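Local structure of salicylate 5-hydroxylase, large oxygenase component (Ralstonia sp., 7C8Z) at residues A[241-246]-A[387-392]; A[232-237]-A[350-355]; A[329-334]-A[340-345]. The protein catalyses, as the oxygenase component of a multicomponent system, the NADH- and O2-dependent 5-hydroxylation of salicylate to gentisate, using a mononuclear iron and a [2Fe-2S] cluster. One frame throughout, in Å; residues are numbered along the deposited sequence.

Contact 1 of 3, residues A[241-246]-A[387-392]; sequences PYHPGL and ADDGEV. With FE (Fe (III) ion), chain J.
H243 points the NE2 corner of its imidazole at the iron ion, and the carboxylate of D389 meets the same ion from helix 387-402. The iron lies 2.3 Å from H243 NE2 and 2.2 Å from D389 OD1, and the two bonds enclose an angle of about 107° at the metal. These two side chains approach each other at roughly a right angle, with ring and carboxylate planes 84° apart, and H243 NE2 and D389 OD1 are themselves 3.6 Å from each other. D389 coordinates through one oxygen, since its OD2 stays 3.1 Å from the iron. With CG anti to its own carbonyl carbon (chi1 -66°), D389 reaches off its helix to the metal. The far nitrogen of the imidazole, H243 ND1, is hydrogen-bonded to the carbonyl of D240, which fixes the rotation of the ring, while P244 CD covers part of one ring face. A water occupies a further position 2.2 Å from the iron, and H248 supplies the third protein ligand, completing the facial triad of two histidines and one carboxylate of Rieske oxygenases. In the second shell, N237 ND2 makes a weak hydrogen bond to D389 OD1. The Y242 ring meets that of H133 of a second subunit, and its OH makes a weak hydrogen bond to H112 of that subunit, consistent with electron transfer between subunits as in related enzymes. The site lies between the residues leading into the short helix 244-247 and the first turn of helix 387-402, with helix 232-238 alongside.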
ATOM      1  N   PRO A 241     -33.245  -9.911   6.273  1.00 64.31           N
ATOM      2  CA  PRO A 241     -34.426  -9.597   5.457  1.00 64.63           C
ATOM      3  C   PRO A 241     -35.039  -8.227   5.710  1.00 59.53           C
ATOM      4  O   PRO A 241     -35.767  -7.720   4.852  1.00 71.09           O
ATOM      5  CB  PRO A 241     -35.413 -10.715   5.826  1.00 73.98           C
ATOM      6  CG  PRO A 241     -34.841 -11.400   7.061  1.00 80.44           C
ATOM      7  CD  PRO A 241     -33.599 -10.669   7.481  1.00 80.52           C
ATOM      8  N   TYR A 242     -34.794  -7.624   6.870  1.00 51.39           N
ATOM      9  CA  TYR A 242     -35.473  -6.384   7.219  1.00 58.80           C
ATOM     10  C   TYR A 242     -34.577  -5.155   7.160  1.00 67.23           C
ATOM     11  O   TYR A 242     -35.059  -4.043   7.394  1.00 79.02           O
ATOM     12  CB  TYR A 242     -36.122  -6.512   8.601  1.00 74.18           C
ATOM     13  CG  TYR A 242     -35.235  -6.219   9.791  1.00 74.51           C
ATOM     14  CD1 TYR A 242     -34.125  -7.005  10.074  1.00 66.72           C
ATOM     15  CD2 TYR A 242     -35.539  -5.176  10.658  1.00 78.11           C
ATOM     16  CE1 TYR A 242     -33.332  -6.744  11.183  1.00 67.56           C
ATOM     17  CE2 TYR A 242     -34.758  -4.907  11.761  1.00 66.37           C
ATOM     18  CZ  TYR A 242     -33.657  -5.689  12.022  1.00 63.32           C
ATOM     19  OH  TYR A 242     -32.889  -5.405  13.128  1.00 64.65           O
ATOM     20  N   HIS A 243     -33.296  -5.321   6.868  1.00 73.30           N
ATOM     21  CA  HIS A 243     -32.427  -4.185   6.578  1.00 69.35           C
ATOM     22  C   HIS A 243     -32.732  -3.481   5.251  1.00 62.22           C
ATOM     23  O   HIS A 243     -32.641  -2.247   5.204  1.00 62.22           O
ATOM     24  CB  HIS A 243     -30.956  -4.627   6.617  1.00 64.41           C
ATOM     25  CG  HIS A 243     -30.390  -5.005   5.283  1.00 57.15           C
ATOM     26  ND1 HIS A 243     -30.273  -6.314   4.870  1.00 56.38           N
ATOM     27  CD2 HIS A 243     -29.900  -4.247   4.273  1.00 61.89           C
ATOM     28  CE1 HIS A 243     -29.743  -6.347   3.661  1.00 58.92           C
ATOM     29  NE2 HIS A 243     -29.509  -5.106   3.275  1.00 54.72           N
ATOM     30  N   PRO A 244     -33.109  -4.184   4.162  1.00 69.62           N
ATOM     31  CA  PRO A 244     -33.260  -3.472   2.875  1.00 67.96           C
ATOM     32  C   PRO A 244     -34.257  -2.327   2.905  1.00 66.40           C
ATOM     33  O   PRO A 244     -34.006  -1.283   2.290  1.00 65.84           O
ATOM     34  CB  PRO A 244     -33.707  -4.583   1.913  1.00 71.82           C
ATOM     35  CG  PRO A 244     -33.193  -5.832   2.517  1.00 70.57           C
ATOM     36  CD  PRO A 244     -33.357  -5.630   3.987  1.00 73.34           C
ATOM     37  N   GLY A 245     -35.376  -2.482   3.605  1.00 65.89           N
ATOM     38  CA  GLY A 245     -36.330  -1.393   3.692  1.00 73.58           C
ATOM     39  C   GLY A 245     -35.898  -0.257   4.592  1.00 80.03           C
ATOM     40  O   GLY A 245     -36.593   0.765   4.650  1.00 75.28           O
ATOM     41  N   LEU A 246     -34.777  -0.411   5.294  1.00 72.78           N
ATOM     42  CA  LEU A 246     -34.269   0.605   6.205  1.00 73.50           C
ATOM     43  C   LEU A 246     -32.912   1.156   5.805  1.00 70.97           C
ATOM     44  O   LEU A 246     -32.622   2.316   6.106  1.00 68.13           O
ATOM     45  CB  LEU A 246     -34.175   0.046   7.635  1.00 74.41           C
ATOM     46  CG  LEU A 246     -35.459  -0.543   8.233  1.00 61.95           C
ATOM     47  CD1 LEU A 246     -35.173  -1.207   9.574  1.00 54.70           C
ATOM     48  CD2 LEU A 246     -36.531   0.523   8.376  1.00 48.59           C
ATOM     49  N   ALA A 387     -23.993  -0.450  -3.158  1.00 31.74           N
ATOM     50  CA  ALA A 387     -22.815   0.154  -2.532  1.00 35.42           C
ATOM     51  C   ALA A 387     -22.957   0.234  -1.013  1.00 51.79           C
ATOM     52  O   ALA A 387     -21.980   0.013  -0.276  1.00 56.07           O
ATOM     53  CB  ALA A 387     -22.562   1.542  -3.123  1.00 28.34           C
ATOM     54  N   ASP A 388     -24.167   0.544  -0.533  1.00 67.43           N
ATOM     55  CA  ASP A 388     -24.440   0.565   0.903  1.00 51.75           C
ATOM     56  C   ASP A 388     -24.007  -0.732   1.578  1.00 47.50           C
ATOM     57  O   ASP A 388     -23.525  -0.717   2.716  1.00 51.55           O
ATOM     58  CB  ASP A 388     -25.928   0.820   1.151  1.00 50.99           C
ATOM     59  CG  ASP A 388     -26.398   2.151   0.588  1.00 69.22           C
ATOM     60  OD1 ASP A 388     -25.608   3.117   0.597  1.00 67.89           O
ATOM     61  OD2 ASP A 388     -27.566   2.234   0.147  1.00 79.92           O
ATOM     62  N   ASP A 389     -24.178  -1.865   0.893  1.00 47.65           N
ATOM     63  CA  ASP A 389     -23.887  -3.156   1.508  1.00 48.69           C
ATOM     64  C   ASP A 389     -22.407  -3.280   1.840  1.00 41.18           C
ATOM     65  O   ASP A 389     -22.035  -3.596   2.978  1.00 56.51           O
ATOM     66  CB  ASP A 389     -24.335  -4.286   0.584  1.00 40.78           C
ATOM     67  CG  ASP A 389     -25.837  -4.324   0.405  1.00 59.07           C
ATOM     68  OD1 ASP A 389     -26.558  -4.204   1.423  1.00 52.25           O
ATOM     69  OD2 ASP A 389     -26.300  -4.463  -0.750  1.00 75.31           O
ATOM     70  N   GLY A 390     -21.545  -3.051   0.850  1.00 37.56           N
ATOM     71  CA  GLY A 390     -20.117  -3.057   1.114  1.00 37.13           C
ATOM     72  C   GLY A 390     -19.720  -2.043   2.169  1.00 46.26           C
ATOM     73  O   GLY A 390     -18.873  -2.323   3.028  1.00 59.57           O
ATOM     74  N   GLU A 391     -20.335  -0.855   2.134  1.00 33.99           N
ATOM     75  CA  GLU A 391     -19.987   0.157   3.128  1.00 40.40           C
ATOM     76  C   GLU A 391     -20.277  -0.338   4.544  1.00 47.15           C
ATOM     77  O   GLU A 391     -19.401  -0.298   5.421  1.00 43.11           O
ATOM     78  CB  GLU A 391     -20.735   1.460   2.844  1.00 39.67           C
ATOM     79  CG  GLU A 391     -20.479   2.069   1.459  1.00 55.10           C
ATOM     80  CD  GLU A 391     -19.123   2.748   1.313  1.00 68.17           C
ATOM     81  OE1 GLU A 391     -18.120   2.260   1.880  1.00 73.30           O
ATOM     82  OE2 GLU A 391     -19.066   3.787   0.622  1.00 79.62           O
ATOM     83  N   VAL A 392     -21.493  -0.844   4.777  1.00 38.13           N
ATOM     84  CA  VAL A 392     -21.861  -1.252   6.132  1.00 44.99           C
ATOM     85  C   VAL A 392     -21.081  -2.488   6.551  1.00 50.30           C
ATOM     86  O   VAL A 392     -20.793  -2.666   7.740  1.00 49.33           O
ATOM     87  CB  VAL A 392     -23.384  -1.468   6.282  1.00 40.05           C
ATOM     88  CG1 VAL A 392     -24.138  -0.215   5.879  1.00 33.10           C
ATOM     89  CG2 VAL A 392     -23.868  -2.688   5.493  1.00 41.90           C
TER
HETATM   90 FE    FE J 502     -28.647  -4.858   1.166  1.00 59.32          FE
HETATM   91  O   HOH W   1     -30.158  -5.156  -0.478  1.00 33.03           O

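Contact 2 of 3, residues A[232-237]-A[350-355]; sequences KLMQEN and GSFDFV
Helix 232-238 packs over strand 352-361 with the CA atoms of M234 and F352 9.0 Å apart, a spacing bridged by side chains alone. This helix-on-sheet contact lies in the catalytic domain, whose antiparallel sheet and covering helices fit the helix-grip fold of this family. M234 projects toward the strand and meets F352 and F354, which alternate with D353 and so share a face. The M234 chain leaves with CG anti to the backbone N (chi1 -177°) and then bends at chi2 and chi3, bringing its methyl over the F354 ring and its sulfur obliquely beside it, a Met-aromatic contact. M234 SD is 4.3 Å from the F354 centroid; M234 CG lies on the same side of the ring, above its CE1-CZ border, 3.5 Å from F354 CE1. M234 CB rests 3.6 Å from F352 CZ. I344 of strand 338-346, I227 of strand 217-227 and I393 of helix 387-402 touch M234. The M234 side chain is about 8 Å from the iron (nearest atoms), so this apolar layer lies just behind the metal site. In its CH-pi contact M234 CE is 3.9 Å from the centroid of the F354 ring, 22° off the normal.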
ATOM      1  N   LYS A 232     -18.145 -13.627   6.333  1.00 37.50           N
ATOM      2  CA  LYS A 232     -19.446 -14.002   6.883  1.00 35.04           C
ATOM      3  C   LYS A 232     -20.438 -12.848   6.808  1.00 37.46           C
ATOM      4  O   LYS A 232     -21.635 -13.059   6.567  1.00 40.31           O
ATOM      5  CB  LYS A 232     -19.281 -14.479   8.325  1.00 36.34           C
ATOM      6  CG  LYS A 232     -18.482 -15.764   8.455  1.00 45.78           C
ATOM      7  CD  LYS A 232     -18.655 -16.395   9.827  1.00 41.45           C
ATOM      8  CE  LYS A 232     -17.934 -15.589  10.895  1.00 48.44           C
ATOM      9  NZ  LYS A 232     -16.456 -15.786  10.868  1.00 35.50           N
ATOM     10  N   LEU A 233     -19.949 -11.614   6.982  1.00 40.40           N
ATOM     11  CA  LEU A 233     -20.830 -10.450   6.947  1.00 40.07           C
ATOM     12  C   LEU A 233     -21.585 -10.345   5.629  1.00 33.77           C
ATOM     13  O   LEU A 233     -22.686  -9.786   5.591  1.00 44.70           O
ATOM     14  CB  LEU A 233     -20.026  -9.176   7.188  1.00 27.94           C
ATOM     15  CG  LEU A 233     -19.611  -8.938   8.633  1.00 35.23           C
ATOM     16  CD1 LEU A 233     -18.760  -7.683   8.729  1.00 39.89           C
ATOM     17  CD2 LEU A 233     -20.835  -8.835   9.517  1.00 37.42           C
ATOM     18  N   MET A 234     -21.026 -10.881   4.542  1.00 28.86           N
ATOM     19  CA  MET A 234     -21.754 -10.862   3.279  1.00 39.89           C
ATOM     20  C   MET A 234     -22.909 -11.852   3.307  1.00 39.64           C
ATOM     21  O   MET A 234     -24.040 -11.515   2.935  1.00 44.87           O
ATOM     22  CB  MET A 234     -20.811 -11.161   2.113  1.00 44.85           C
ATOM     23  CG  MET A 234     -21.484 -11.095   0.747  1.00 44.27           C
ATOM     24  SD  MET A 234     -22.606  -9.692   0.579  1.00 44.97           S
ATOM     25  CE  MET A 234     -21.475  -8.356   0.197  1.00 35.78           C
ATOM     26  N   GLN A 235     -22.647 -13.074   3.775  1.00 50.48           N
ATOM     27  CA  GLN A 235     -23.723 -14.048   3.930  1.00 49.06           C
ATOM     28  C   GLN A 235     -24.828 -13.495   4.817  1.00 36.28           C
ATOM     29  O   GLN A 235     -26.002 -13.461   4.424  1.00 46.02           O
ATOM     30  CB  GLN A 235     -23.163 -15.358   4.487  1.00 38.13           C
ATOM     31  CG  GLN A 235     -22.416 -16.177   3.444  1.00 36.96           C
ATOM     32  CD  GLN A 235     -23.355 -16.862   2.464  1.00 58.57           C
ATOM     33  OE1 GLN A 235     -24.563 -16.941   2.696  1.00 53.40           O
ATOM     34  NE2 GLN A 235     -22.804 -17.357   1.357  1.00 49.97           N
ATOM     35  N   GLU A 236     -24.457 -13.019   6.009  1.00 42.76           N
ATOM     36  CA  GLU A 236     -25.403 -12.331   6.878  1.00 38.90           C
ATOM     37  C   GLU A 236     -26.216 -11.307   6.103  1.00 49.35           C
ATOM     38  O   GLU A 236     -27.448 -11.265   6.210  1.00 44.48           O
ATOM     39  CB  GLU A 236     -24.661 -11.635   8.018  1.00 34.72           C
ATOM     40  CG  GLU A 236     -24.011 -12.550   9.021  1.00 48.77           C
ATOM     41  CD  GLU A 236     -23.379 -11.777  10.158  1.00 42.92           C
ATOM     42  OE1 GLU A 236     -23.768 -10.611  10.378  1.00 56.42           O
ATOM     43  OE2 GLU A 236     -22.488 -12.331  10.831  1.00 58.59           O
ATOM     44  N   ASN A 237     -25.540 -10.500   5.279  1.00 45.57           N
ATOM     45  CA  ASN A 237     -26.228  -9.387   4.633  1.00 53.26           C
ATOM     46  C   ASN A 237     -27.329  -9.881   3.707  1.00 50.20           C
ATOM     47  O   ASN A 237     -28.365  -9.219   3.570  1.00 48.15           O
ATOM     48  CB  ASN A 237     -25.225  -8.519   3.868  1.00 47.04           C
ATOM     49  CG  ASN A 237     -25.838  -7.224   3.369  1.00 38.94           C
ATOM     50  OD1 ASN A 237     -25.951  -6.250   4.111  1.00 51.90           O
ATOM     51  ND2 ASN A 237     -26.239  -7.208   2.107  1.00 37.59           N
ATOM     52  N   GLY A 350     -10.234 -10.294   7.667  1.00 39.31           N
ATOM     53  CA  GLY A 350     -10.760  -8.946   7.608  1.00 43.77           C
ATOM     54  C   GLY A 350     -11.033  -8.383   6.228  1.00 34.76           C
ATOM     55  O   GLY A 350     -11.165  -7.165   6.087  1.00 34.11           O
ATOM     56  N   SER A 351     -11.122  -9.235   5.208  1.00 27.11           N
ATOM     57  CA  SER A 351     -11.383  -8.757   3.855  1.00 42.91           C
ATOM     58  C   SER A 351     -11.897  -9.898   2.992  1.00 38.06           C
ATOM     59  O   SER A 351     -11.635 -11.073   3.262  1.00 45.84           O
ATOM     60  CB  SER A 351     -10.130  -8.147   3.219  1.00 52.42           C
ATOM     61  OG  SER A 351     -10.345  -7.892   1.841  1.00 60.60           O
ATOM     62  N   PHE A 352     -12.626  -9.534   1.941  1.00 27.91           N
ATOM     63  CA  PHE A 352     -13.034 -10.518   0.950  1.00 30.01           C
ATOM     64  C   PHE A 352     -13.282  -9.816  -0.374  1.00 32.79           C
ATOM     65  O   PHE A 352     -13.737  -8.670  -0.412  1.00 33.38           O
ATOM     66  CB  PHE A 352     -14.281 -11.304   1.387  1.00 30.99           C
ATOM     67  CG  PHE A 352     -15.561 -10.502   1.378  1.00 33.71           C
ATOM     68  CD1 PHE A 352     -15.955  -9.783   2.500  1.00 38.11           C
ATOM     69  CD2 PHE A 352     -16.387 -10.493   0.259  1.00 25.11           C
ATOM     70  CE1 PHE A 352     -17.137  -9.056   2.501  1.00 28.80           C
ATOM     71  CE2 PHE A 352     -17.567  -9.769   0.251  1.00 24.74           C
ATOM     72  CZ  PHE A 352     -17.944  -9.049   1.374  1.00 25.01           C
ATOM     73  N   ASP A 353     -12.970 -10.520  -1.459  1.00 34.76           N
ATOM     74  CA  ASP A 353     -13.309 -10.076  -2.799  1.00 28.51           C
ATOM     75  C   ASP A 353     -14.702 -10.574  -3.171  1.00 33.12           C
ATOM     76  O   ASP A 353     -15.154 -11.630  -2.715  1.00 34.39           O
ATOM     77  CB  ASP A 353     -12.282 -10.578  -3.816  1.00 31.25           C
ATOM     78  CG  ASP A 353     -10.924  -9.891  -3.676  1.00 46.85           C
ATOM     79  OD1 ASP A 353     -10.826  -8.857  -2.977  1.00 38.47           O
ATOM     80  OD2 ASP A 353      -9.948 -10.390  -4.276  1.00 51.92           O
ATOM     81  N   PHE A 354     -15.376  -9.801  -4.011  1.00 23.39           N
ATOM     82  CA  PHE A 354     -16.779 -10.026  -4.335  1.00 26.63           C
ATOM     83  C   PHE A 354     -16.925  -9.815  -5.832  1.00 37.90           C
ATOM     84  O   PHE A 354     -16.733  -8.695  -6.326  1.00 29.94           O
ATOM     85  CB  PHE A 354     -17.684  -9.077  -3.554  1.00 26.24           C
ATOM     86  CG  PHE A 354     -19.074  -9.604  -3.320  1.00 32.32           C
ATOM     87  CD1 PHE A 354     -19.276 -10.901  -2.870  1.00 27.24           C
ATOM     88  CD2 PHE A 354     -20.175  -8.789  -3.525  1.00 24.10           C
ATOM     89  CE1 PHE A 354     -20.556 -11.381  -2.645  1.00 27.75           C
ATOM     90  CE2 PHE A 354     -21.453  -9.261  -3.303  1.00 40.53           C
ATOM     91  CZ  PHE A 354     -21.645 -10.559  -2.855  1.00 33.70           C
ATOM     92  N   VAL A 355     -17.242 -10.888  -6.547  1.00 37.51           N
ATOM     93  CA  VAL A 355     -17.291 -10.874  -8.003  1.00 26.35           C
ATOM     94  C   VAL A 355     -18.730 -11.076  -8.450  1.00 29.68           C
ATOM     95  O   VAL A 355     -19.321 -12.134  -8.208  1.00 35.39           O
ATOM     96  CB  VAL A 355     -16.376 -11.947  -8.604  1.00 25.25           C
ATOM     97  CG1 VAL A 355     -16.443 -11.901 -10.124  1.00 23.83           C
ATOM     98  CG2 VAL A 355     -14.955 -11.748  -8.105  1.00 28.37           C
TER

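Contact 3 of 3, residues A[329-334]-A[340-345]; sequences SVIIQQ and STRHIQ
The guanidinium of R342 carries Q333 CB over one face, while Q333 OE1 and S340 OG lie at its edge, close to its plane. R342 grips that amide oxygen side-on with two nitrogens. Its NE is 3.2 Å from Q333 OE1 and lies in the carbonyl plane on a lone pair; the bond is bent, 136° at the hydrogen. The second bond, with R342 NH2 2.8 Å from Q333 OE1, is straighter, but this nitrogen stands above the carbonyl plane, off the lone pairs, with the amide and guanidinium planes turned 64° against each other. S340 OG gives Q333 OE1 a third hydrogen bond from the opposite side of the amide plane to R342 NH2, likewise well off the lone pairs, so three donors hold one buried oxygen. R342 is extended from CG to NE, and its CD passes 3.9 Å from I331 CG2. At the H343 ring, S329 O sits near the plane at the edge, 3.5 Å from H343 CD2, and also accepts the backbone N-H of I344; Q345 CG lies over one face, and Y70 meets the ring edge-to-face. The axes of strand segments 330-334 and 340-345 run antiparallel, at 162°. I331 pairs with R342 and Q333 with S340 through two hydrogen bonds each, exemplified by R342 N to I331 O at 2.8 Å. V330-H343 and I332-T341 are the intervening non-hydrogen-bonded pairs; on their side of the sheet I332 CG1 and T341 CG2 lie side by side, 4.0 Å apart. S329 and V330 form a classic beta bulge against strand 321-326. The arrangement is an antiparallel beta hairpin, strands 330-335 and 338-346, in the middle of the seven-stranded catalytic-domain sheet, with the nearest atoms of the R342 side chain about 7 Å from the iron.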
ATOM      1  N   SER A 329     -20.087 -19.911  -0.239  1.00 32.80           N
ATOM      2  CA  SER A 329     -19.317 -19.243  -1.271  1.00 31.94           C
ATOM      3  C   SER A 329     -20.106 -18.310  -2.175  1.00 40.59           C
ATOM      4  O   SER A 329     -19.491 -17.440  -2.799  1.00 44.66           O
ATOM      5  CB  SER A 329     -18.602 -20.277  -2.156  1.00 44.10           C
ATOM      6  OG  SER A 329     -19.396 -20.642  -3.273  1.00 40.69           O
ATOM      7  N   VAL A 330     -21.428 -18.457  -2.305  1.00 44.42           N
ATOM      8  CA  VAL A 330     -22.084 -17.730  -3.386  1.00 37.55           C
ATOM      9  C   VAL A 330     -23.475 -17.241  -3.013  1.00 39.04           C
ATOM     10  O   VAL A 330     -24.146 -17.774  -2.125  1.00 38.66           O
ATOM     11  CB  VAL A 330     -22.145 -18.581  -4.678  1.00 46.89           C
ATOM     12  CG1 VAL A 330     -23.276 -19.596  -4.618  1.00 60.48           C
ATOM     13  CG2 VAL A 330     -22.254 -17.686  -5.917  1.00 38.12           C
ATOM     14  N   ILE A 331     -23.886 -16.187  -3.715  1.00 43.16           N
ATOM     15  CA  ILE A 331     -25.248 -15.683  -3.698  1.00 37.07           C
ATOM     16  C   ILE A 331     -25.779 -15.735  -5.122  1.00 46.88           C
ATOM     17  O   ILE A 331     -25.091 -15.320  -6.060  1.00 53.60           O
ATOM     18  CB  ILE A 331     -25.306 -14.246  -3.154  1.00 32.94           C
ATOM     19  CG1 ILE A 331     -24.972 -14.237  -1.666  1.00 37.67           C
ATOM     20  CG2 ILE A 331     -26.676 -13.625  -3.418  1.00 39.30           C
ATOM     21  CD1 ILE A 331     -24.066 -13.104  -1.261  1.00 41.13           C
ATOM     22  N   ILE A 332     -26.997 -16.238  -5.285  1.00 51.24           N
ATOM     23  CA  ILE A 332     -27.722 -16.161  -6.545  1.00 40.74           C
ATOM     24  C   ILE A 332     -28.789 -15.100  -6.353  1.00 41.94           C
ATOM     25  O   ILE A 332     -29.670 -15.235  -5.495  1.00 60.27           O
ATOM     26  CB  ILE A 332     -28.337 -17.511  -6.946  1.00 40.90           C
ATOM     27  CG1 ILE A 332     -27.274 -18.430  -7.546  1.00 39.39           C
ATOM     28  CG2 ILE A 332     -29.448 -17.302  -7.957  1.00 55.68           C
ATOM     29  CD1 ILE A 332     -26.416 -19.133  -6.521  1.00 46.98           C
ATOM     30  N   GLN A 333     -28.701 -14.036  -7.134  1.00 45.30           N
ATOM     31  CA  GLN A 333     -29.597 -12.904  -7.005  1.00 42.56           C
ATOM     32  C   GLN A 333     -30.551 -12.901  -8.184  1.00 43.74           C
ATOM     33  O   GLN A 333     -30.114 -12.884  -9.346  1.00 41.77           O
ATOM     34  CB  GLN A 333     -28.827 -11.588  -6.949  1.00 40.34           C
ATOM     35  CG  GLN A 333     -29.648 -10.388  -7.391  1.00 54.72           C
ATOM     36  CD  GLN A 333     -28.972  -9.591  -8.489  1.00 63.99           C
ATOM     37  OE1 GLN A 333     -27.784  -9.270  -8.399  1.00 67.78           O
ATOM     38  NE2 GLN A 333     -29.727  -9.267  -9.535  1.00 47.84           N
ATOM     39  N   GLN A 334     -31.845 -12.921  -7.880  1.00 53.35           N
ATOM     40  CA  GLN A 334     -32.876 -12.520  -8.821  1.00 54.17           C
ATOM     41  C   GLN A 334     -33.606 -11.348  -8.183  1.00 51.89           C
ATOM     42  O   GLN A 334     -34.391 -11.527  -7.244  1.00 48.06           O
ATOM     43  CB  GLN A 334     -33.835 -13.666  -9.146  1.00 52.83           C
ATOM     44  CG  GLN A 334     -34.920 -13.294 -10.150  1.00 53.48           C
ATOM     45  CD  GLN A 334     -36.146 -12.690  -9.486  1.00 66.35           C
ATOM     46  OE1 GLN A 334     -36.597 -13.166  -8.441  1.00 69.33           O
ATOM     47  NE2 GLN A 334     -36.689 -11.634 -10.086  1.00 60.43           N
ATOM     48  N   SER A 340     -27.908 -12.367 -11.372  1.00 43.29           N
ATOM     49  CA  SER A 340     -26.461 -12.418 -11.258  1.00 43.01           C
ATOM     50  C   SER A 340     -26.078 -13.454 -10.216  1.00 42.09           C
ATOM     51  O   SER A 340     -26.887 -13.854  -9.378  1.00 40.18           O
ATOM     52  CB  SER A 340     -25.876 -11.052 -10.881  1.00 50.37           C
ATOM     53  OG  SER A 340     -26.100 -10.770  -9.510  1.00 49.08           O
ATOM     54  N   THR A 341     -24.836 -13.909 -10.296  1.00 35.38           N
ATOM     55  CA  THR A 341     -24.223 -14.601  -9.173  1.00 38.79           C
ATOM     56  C   THR A 341     -23.177 -13.683  -8.562  1.00 41.36           C
ATOM     57  O   THR A 341     -22.593 -12.841  -9.245  1.00 42.09           O
ATOM     58  CB  THR A 341     -23.600 -15.950  -9.569  1.00 34.39           C
ATOM     59  OG1 THR A 341     -22.591 -15.752 -10.562  1.00 45.30           O
ATOM     60  CG2 THR A 341     -24.658 -16.902 -10.111  1.00 40.61           C
ATOM     61  N   ARG A 342     -23.006 -13.803  -7.251  1.00 39.01           N
ATOM     62  CA  ARG A 342     -22.088 -12.976  -6.477  1.00 27.57           C
ATOM     63  C   ARG A 342     -21.183 -13.916  -5.695  1.00 33.20           C
ATOM     64  O   ARG A 342     -21.638 -14.601  -4.770  1.00 40.63           O
ATOM     65  CB  ARG A 342     -22.844 -12.039  -5.547  1.00 30.09           C
ATOM     66  CG  ARG A 342     -23.974 -11.300  -6.224  1.00 37.91           C
ATOM     67  CD  ARG A 342     -24.849 -10.632  -5.193  1.00 39.58           C
ATOM     68  NE  ARG A 342     -25.936  -9.884  -5.806  1.00 39.41           N
ATOM     69  CZ  ARG A 342     -26.765  -9.106  -5.126  1.00 47.04           C
ATOM     70  NH1 ARG A 342     -26.624  -8.984  -3.811  1.00 29.46           N
ATOM     71  NH2 ARG A 342     -27.732  -8.449  -5.758  1.00 59.23           N
ATOM     72  N   HIS A 343     -19.916 -13.956  -6.084  1.00 29.12           N
ATOM     73  CA  HIS A 343     -18.949 -14.925  -5.597  1.00 36.95           C
ATOM     74  C   HIS A 343     -18.115 -14.293  -4.490  1.00 40.80           C
ATOM     75  O   HIS A 343     -17.542 -13.211  -4.685  1.00 31.86           O
ATOM     76  CB  HIS A 343     -18.065 -15.381  -6.761  1.00 37.37           C
ATOM     77  CG  HIS A 343     -17.145 -16.517  -6.437  1.00 35.67           C
ATOM     78  ND1 HIS A 343     -16.214 -16.990  -7.335  1.00 38.03           N
ATOM     79  CD2 HIS A 343     -17.016 -17.278  -5.324  1.00 39.62           C
ATOM     80  CE1 HIS A 343     -15.545 -17.990  -6.788  1.00 37.86           C
ATOM     81  NE2 HIS A 343     -16.013 -18.185  -5.569  1.00 32.36           N
ATOM     82  N   ILE A 344     -18.087 -14.955  -3.322  1.00 33.07           N
ATOM     83  CA  ILE A 344     -17.280 -14.534  -2.179  1.00 40.82           C
ATOM     84  C   ILE A 344     -15.926 -15.224  -2.250  1.00 43.91           C
ATOM     85  O   ILE A 344     -15.848 -16.453  -2.358  1.00 45.74           O
ATOM     86  CB  ILE A 344     -17.980 -14.868  -0.851  1.00 42.86           C
ATOM     87  CG1 ILE A 344     -19.284 -14.095  -0.707  1.00 31.46           C
ATOM     88  CG2 ILE A 344     -17.064 -14.555   0.330  1.00 25.52           C
ATOM     89  CD1 ILE A 344     -20.014 -14.439   0.550  1.00 39.65           C
ATOM     90  N   GLN A 345     -14.854 -14.438  -2.149  1.00 45.03           N
ATOM     91  CA  GLN A 345     -13.484 -14.933  -2.247  1.00 36.01           C
ATOM     92  C   GLN A 345     -12.713 -14.368  -1.062  1.00 43.81           C
ATOM     93  O   GLN A 345     -12.210 -13.238  -1.115  1.00 30.92           O
ATOM     94  CB  GLN A 345     -12.857 -14.528  -3.577  1.00 28.70           C
ATOM     95  CG  GLN A 345     -13.802 -14.699  -4.763  1.00 45.14           C
ATOM     96  CD  GLN A 345     -13.182 -14.289  -6.081  1.00 38.98           C
ATOM     97  OE1 GLN A 345     -12.204 -13.549  -6.112  1.00 57.72           O
ATOM     98  NE2 GLN A 345     -13.743 -14.778  -7.177  1.00 28.24           N
TER

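In the fold
All three contacts belong to the catalytic domain. Contact 3 lies in the central sheet, and the next strand of that sheet, 352-361, provides one half of contact 2, whose centre is 10 Å away; D353 and V355 bond through their backbones to Q345 and H343. Contact 1 lies farther out, its centre 13 Å from that of contact 2 and 16 Å from that of contact 3; helix 232-238 is followed in the chain by helix 244-247. Along the sequence contacts 1 and 2 interleave, and both span the hairpin of contact 3. The iron is thus held between helix 387-402 and the residues bordering the short helix 244-247, with the sheet behind helix 232-238.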